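Local coordinates for macrophage migration inhibitory factor (Plasmodium berghei, PDB 2WKB), which belongs to the macrophage migration inhibitory factor family, small alpha/beta proteins that assemble as trimers, and is the Plasmodium berghei member of it, at residues 20-24 and 38-42; 76-81 and 95-99. One frame throughout, in Å; residues are numbered along the deposited sequence.

Contact 1 (20-24 and 38-42)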
loop_
_atom_site.group_PDB
_atom_site.type_symbol
_atom_site.label_atom_id
_atom_site.label_comp_id
_atom_site.label_asym_id
_atom_site.label_seq_id
_atom_site.Cartn_x
_atom_site.Cartn_y
_atom_site.Cartn_z
ATOM N N LEU E 20 2.189 -17.618 -3.259
ATOM C CA LEU E 20 2.040 -17.032 -1.900
ATOM C C LEU E 20 2.138 -18.166 -0.876
ATOM O O LEU E 20 2.727 -17.990 0.195
ATOM C CB LEU E 20 0.718 -16.262 -1.747
ATOM C CG LEU E 20 0.606 -14.996 -2.674
ATOM C CD1 LEU E 20 -0.840 -14.416 -2.666
ATOM C CD2 LEU E 20 1.702 -13.915 -2.223
ATOM N N SER E 21 1.561 -19.341 -1.162
ATOM C CA SER E 21 1.603 -20.415 -0.169
ATOM C C SER E 21 3.034 -20.884 0.057
ATOM O O SER E 21 3.443 -21.157 1.187
ATOM C CB SER E 21 0.648 -21.586 -0.680
ATOM O OG SER E 21 0.926 -22.707 0.134
ATOM N N GLU E 22 3.842 -20.890 -1.000
ATOM C CA GLU E 22 5.224 -21.283 -0.928
ATOM C C GLU E 22 6.060 -20.259 -0.136
ATOM O O GLU E 22 6.925 -20.645 0.673
ATOM C CB GLU E 22 5.826 -21.484 -2.325
ATOM C CG GLU E 22 5.273 -22.778 -3.009
ATOM C CD GLU E 22 6.071 -23.182 -4.270
ATOM O OE1 GLU E 22 7.262 -22.788 -4.387
ATOM O OE2 GLU E 22 5.474 -23.893 -5.134
ATOM N N ILE E 23 5.721 -18.977 -0.326
ATOM C CA ILE E 23 6.383 -17.891 0.425
ATOM C C ILE E 23 6.015 -18.018 1.908
ATOM O O ILE E 23 6.906 -17.907 2.785
ATOM C CB ILE E 23 6.020 -16.483 -0.152
ATOM C CG1 ILE E 23 6.712 -16.335 -1.494
ATOM C CG2 ILE E 23 6.567 -15.332 0.845
ATOM C CD1 ILE E 23 6.327 -15.048 -2.305
ATOM N N GLU E 24 4.725 -18.231 2.199
ATOM C CA GLU E 24 4.311 -18.510 3.594
ATOM C C GLU E 24 5.079 -19.682 4.222
ATOM O O GLU E 24 5.525 -19.573 5.366
ATOM C CB GLU E 24 2.801 -18.704 3.711
ATOM C CG GLU E 24 1.987 -17.511 3.321
ATOM C CD GLU E 24 0.476 -17.817 3.162
ATOM O OE1 GLU E 24 0.108 -19.002 3.305
ATOM O OE2 GLU E 24 -0.296 -16.848 2.894
ATOM N N ILE E 38 -0.704 -14.657 9.395
ATOM C CA ILE E 38 -0.090 -13.826 8.365
ATOM C C ILE E 38 -1.084 -13.452 7.261
ATOM O O ILE E 38 -1.907 -14.294 6.895
ATOM C CB ILE E 38 1.172 -14.564 7.827
ATOM C CG1 ILE E 38 2.162 -13.636 7.103
ATOM C CG2 ILE E 38 0.819 -15.873 7.122
ATOM C CD1 ILE E 38 3.423 -14.440 6.609
ATOM N N MET E 39 -1.033 -12.199 6.780
ATOM C CA MET E 39 -1.701 -11.856 5.474
ATOM C C MET E 39 -0.683 -11.944 4.389
ATOM O O MET E 39 0.517 -11.611 4.623
ATOM C CB MET E 39 -2.255 -10.440 5.458
ATOM C CG MET E 39 -3.285 -10.206 6.457
ATOM S SD MET E 39 -3.832 -8.507 6.151
ATOM C CE MET E 39 -2.709 -7.644 7.234
ATOM N N SER E 40 -1.078 -12.490 3.217
ATOM C CA SER E 40 -0.200 -12.344 2.083
ATOM C C SER E 40 -1.009 -11.920 0.876
ATOM O O SER E 40 -2.234 -12.035 0.878
ATOM C CB SER E 40 0.648 -13.580 1.870
ATOM O OG SER E 40 -0.129 -14.680 1.353
ATOM N N ASN E 41 -0.327 -11.362 -0.114
ATOM C CA ASN E 41 -1.101 -10.825 -1.256
ATOM C C ASN E 41 -0.211 -10.761 -2.457
ATOM O O ASN E 41 1.013 -10.612 -2.339
ATOM C CB ASN E 41 -1.636 -9.394 -0.970
ATOM C CG ASN E 41 -2.591 -8.937 -2.062
ATOM O OD1 ASN E 41 -3.386 -9.753 -2.524
ATOM N ND2 ASN E 41 -2.521 -7.659 -2.489
ATOM N N TYR E 42 -0.829 -10.908 -3.635
ATOM C CA TYR E 42 -0.183 -10.670 -4.919
ATOM C C TYR E 42 -0.884 -9.456 -5.532
ATOM O O TYR E 42 -2.073 -9.499 -5.806
ATOM C CB TYR E 42 -0.409 -11.974 -5.801
ATOM C CG TYR E 42 -0.287 -11.680 -7.305
ATOM C CD1 TYR E 42 0.948 -11.371 -7.902
ATOM C CD2 TYR E 42 -1.423 -11.818 -8.129
ATOM C CE1 TYR E 42 1.046 -11.106 -9.278
ATOM C CE2 TYR E 42 -1.349 -11.547 -9.519
ATOM C CZ TYR E 42 -0.096 -11.227 -10.080
ATOM O OH TYR E 42 -0.039 -10.972 -11.437
HETATM O O HOH W 1 -2.235 -16.097 4.629
#
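S40 and E24 meet because S40 OG is tucked between its own backbone N and carbonyl carbon (chi1 72°), while E24 holds CG beside its backbone N (chi1 -62°) and runs extended from there toward the strand. The setting is the helix-to-strand half of a beta-alpha-beta unit, strand 4-7, helix 13-31 and strand 39-44, in the MIF fold; the two short segments run roughly antiparallel. S40 OG donates to E24 OE2 over 2.7 Å, arriving on the anti side of the carboxylate and 26° out of its plane. A water also donates to E24 OE2 (2.7 Å) and to I38 O (2.9 Å), so the same oxygen is tied to two points of the 38-42 segment. The other oxygen, E24 OE1, forms a salt bridge with R49 of the second subunit; the buried carboxylate is thus held at both ends, and the arginine probably favours its charged form. M39 and S40 pair with a strand of that same subunit, which carries the sheet across the interface. Nearer the helix, on the same side chain, E24 CG faces I38 CG2 at 4.3 Å. One turn earlier L20 supplies the apolar part: L20 CB lies 3.6 Å from S40 OG, and its two methyls lie side by side over one face of the peptide that joins N41 to Y42. L20 CD1 lies 3.6 Å from Y42 N and 4.0 Å from Y42 CB, whereas L20 CD2 rests 3.4 Å from N41 O.

Contact 2 (76-81 and 95-99)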
loop_
_atom_site.group_PDB
_atom_site.type_symbol
_atom_site.label_atom_id
_atom_site.label_comp_id
_atom_site.label_asym_id
_atom_site.label_seq_id
_atom_site.Cartn_x
_atom_site.Cartn_y
_atom_site.Cartn_z
ATOM N N LEU E 76 15.838 -15.555 4.550
ATOM C CA LEU E 76 14.447 -15.481 4.023
ATOM C C LEU E 76 14.431 -14.736 2.654
ATOM O O LEU E 76 13.768 -15.180 1.704
ATOM C CB LEU E 76 13.580 -14.747 5.021
ATOM C CG LEU E 76 12.078 -14.705 4.664
ATOM C CD1 LEU E 76 11.393 -16.132 4.152
ATOM C CD2 LEU E 76 11.282 -14.089 5.823
ATOM N N ALA E 77 15.185 -13.657 2.549
ATOM C CA ALA E 77 15.183 -12.930 1.278
ATOM C C ALA E 77 15.761 -13.792 0.148
ATOM O O ALA E 77 15.256 -13.740 -0.991
ATOM C CB ALA E 77 15.965 -11.491 1.391
ATOM N N ASP E 78 16.791 -14.589 0.457
ATOM C CA ASP E 78 17.411 -15.497 -0.511
ATOM C C ASP E 78 16.334 -16.519 -0.927
ATOM O O ASP E 78 16.099 -16.726 -2.116
ATOM C CB ASP E 78 18.602 -16.162 0.135
ATOM C CG ASP E 78 19.412 -17.085 -0.836
ATOM O OD1 ASP E 78 18.964 -17.449 -1.932
ATOM O OD2 ASP E 78 20.548 -17.424 -0.484
ATOM N N LYS E 79 15.604 -17.084 0.027
ATOM C CA LYS E 79 14.589 -18.078 -0.349
ATOM C C LYS E 79 13.464 -17.497 -1.191
ATOM O O LYS E 79 12.972 -18.131 -2.184
ATOM C CB LYS E 79 13.969 -18.757 0.852
ATOM C CG LYS E 79 12.919 -19.788 0.390
ATOM C CD LYS E 79 13.629 -21.055 -0.296
ATOM C CE LYS E 79 12.655 -22.276 -0.563
ATOM N NZ LYS E 79 13.462 -23.340 -1.266
ATOM N N ILE E 80 12.995 -16.325 -0.806
ATOM C CA ILE E 80 11.945 -15.658 -1.596
ATOM C C ILE E 80 12.429 -15.346 -3.034
ATOM O O ILE E 80 11.652 -15.497 -4.020
ATOM C CB ILE E 80 11.441 -14.390 -0.834
ATOM C CG1 ILE E 80 10.670 -14.849 0.419
ATOM C CG2 ILE E 80 10.512 -13.469 -1.761
ATOM C CD1 ILE E 80 10.310 -13.656 1.381
ATOM N N THR E 81 13.658 -14.867 -3.146
ATOM C CA THR E 81 14.204 -14.552 -4.490
ATOM C C THR E 81 14.135 -15.846 -5.350
ATOM O O THR E 81 13.701 -15.789 -6.558
ATOM C CB THR E 81 15.621 -14.013 -4.408
ATOM O OG1 THR E 81 15.608 -12.804 -3.644
ATOM C CG2 THR E 81 16.222 -13.677 -5.804
ATOM N N VAL E 95 14.391 -8.327 -8.445
ATOM C CA VAL E 95 13.693 -8.679 -7.186
ATOM C C VAL E 95 14.252 -7.792 -6.094
ATOM O O VAL E 95 15.498 -7.664 -5.924
ATOM C CB VAL E 95 13.901 -10.126 -6.787
ATOM C CG1 VAL E 95 13.202 -10.481 -5.434
ATOM C CG2 VAL E 95 13.340 -11.030 -7.917
ATOM N N TYR E 96 13.349 -7.168 -5.338
ATOM C CA TYR E 96 13.821 -6.300 -4.241
ATOM C C TYR E 96 12.935 -6.672 -3.058
ATOM O O TYR E 96 11.731 -6.741 -3.209
ATOM C CB TYR E 96 13.647 -4.833 -4.645
ATOM C CG TYR E 96 13.999 -3.780 -3.591
ATOM C CD1 TYR E 96 15.314 -3.528 -3.230
ATOM C CD2 TYR E 96 12.990 -2.978 -3.025
ATOM C CE1 TYR E 96 15.632 -2.511 -2.273
ATOM C CE2 TYR E 96 13.288 -1.964 -2.098
ATOM C CZ TYR E 96 14.613 -1.765 -1.703
ATOM O OH TYR E 96 14.889 -0.778 -0.760
ATOM N N ILE E 97 13.549 -6.955 -1.904
ATOM C CA ILE E 97 12.818 -7.443 -0.763
ATOM C C ILE E 97 13.060 -6.479 0.383
ATOM O O ILE E 97 14.226 -6.185 0.693
ATOM C CB ILE E 97 13.267 -8.800 -0.423
ATOM C CG1 ILE E 97 12.893 -9.717 -1.638
ATOM C CG2 ILE E 97 12.512 -9.320 0.905
ATOM C CD1 ILE E 97 13.497 -10.961 -1.477
ATOM N N GLU E 98 11.993 -5.985 0.995
ATOM C CA GLU E 98 12.098 -5.066 2.086
ATOM C C GLU E 98 11.370 -5.583 3.318
ATOM O O GLU E 98 10.244 -6.101 3.207
ATOM C CB GLU E 98 11.504 -3.767 1.610
ATOM C CG GLU E 98 11.496 -2.686 2.591
ATOM C CD GLU E 98 10.822 -1.452 1.990
ATOM O OE1 GLU E 98 11.481 -0.815 1.154
ATOM O OE2 GLU E 98 9.648 -1.206 2.322
ATOM N N PHE E 99 12.012 -5.438 4.499
ATOM C CA PHE E 99 11.473 -5.917 5.781
ATOM C C PHE E 99 11.262 -4.664 6.685
ATOM O O PHE E 99 12.164 -3.884 6.906
ATOM C CB PHE E 99 12.440 -6.860 6.526
ATOM C CG PHE E 99 12.781 -8.147 5.824
ATOM C CD1 PHE E 99 12.039 -9.274 6.082
ATOM C CD2 PHE E 99 13.837 -8.226 4.923
ATOM C CE1 PHE E 99 12.342 -10.529 5.452
ATOM C CE2 PHE E 99 14.131 -9.483 4.284
ATOM C CZ PHE E 99 13.362 -10.615 4.573
#
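I97 CD1 lies among three helix residues: it is 3.8 Å from A77 CB, 3.9 Å from I80 CG2 and 3.5 Å from T81 OG1. Its approach is closest at the backbone, 3.3 Å from A77 O. With CG1 beside the backbone N (chi1 -64°) and the chain extended beyond it, I97 sends this one methyl into the helix, while its other branch, CG2, touches the helix only at A77 CB, and more loosely than CD1 does. Two residues further along the strand, the F99 ring presents its edge: L76 CD2 sits in the ring plane 3.7 Å from F99 CE1, and A77 CB, also in plane, is 4.0 Å from F99 CE2. At the opposite end T81 OG1 faces V95 CG1. V95, I97 and F99, every second residue, point to the helix side of the strand, laying an apolar strip against helix 73-88 in a beta-alpha-beta unit with strand 58-63; the segments cross at 144°. Behind this layer, T81 OG1 is fixed by donating to A77 O over 2.8 Å, tilted 33° from the carbonyl plane, and T81 N bonds the same oxygen from the other face. Outside, L62 of strand 58-63 backs I97 and F99, I27 and I30 of helix 13-31 cover L76, and F114 of the third subunit packs on A77. The strand also pairs with one of that subunit. No hydrogen bond crosses between helix and strand, so shape and dispersion carry the join; the threonine hydroxyl, turned back onto its own helix, meets the strand's methyls with its donor need already met.

In the fold
Along the chain both segments of contact 1 come before those of contact 2, and the centres of the two contacts lie 13 Å apart within one MIF domain. Each forms the helix-to-strand closure of a beta-alpha-beta unit, and the strands involved, 39-44 and 95-100, are the two outermost of a single four-stranded sheet, with 4-7 and 58-63 between them. Helices 13-31 and 73-88 lie side by side on that sheet and touch directly, I23 CG2 meeting I80 CD1 at 4.1 Å. Both outer strands pair antiparallel with neighbours, 39-44 with the second subunit and 95-100 with the third, so the two contacts fasten helices to the strands through which the trimer is joined.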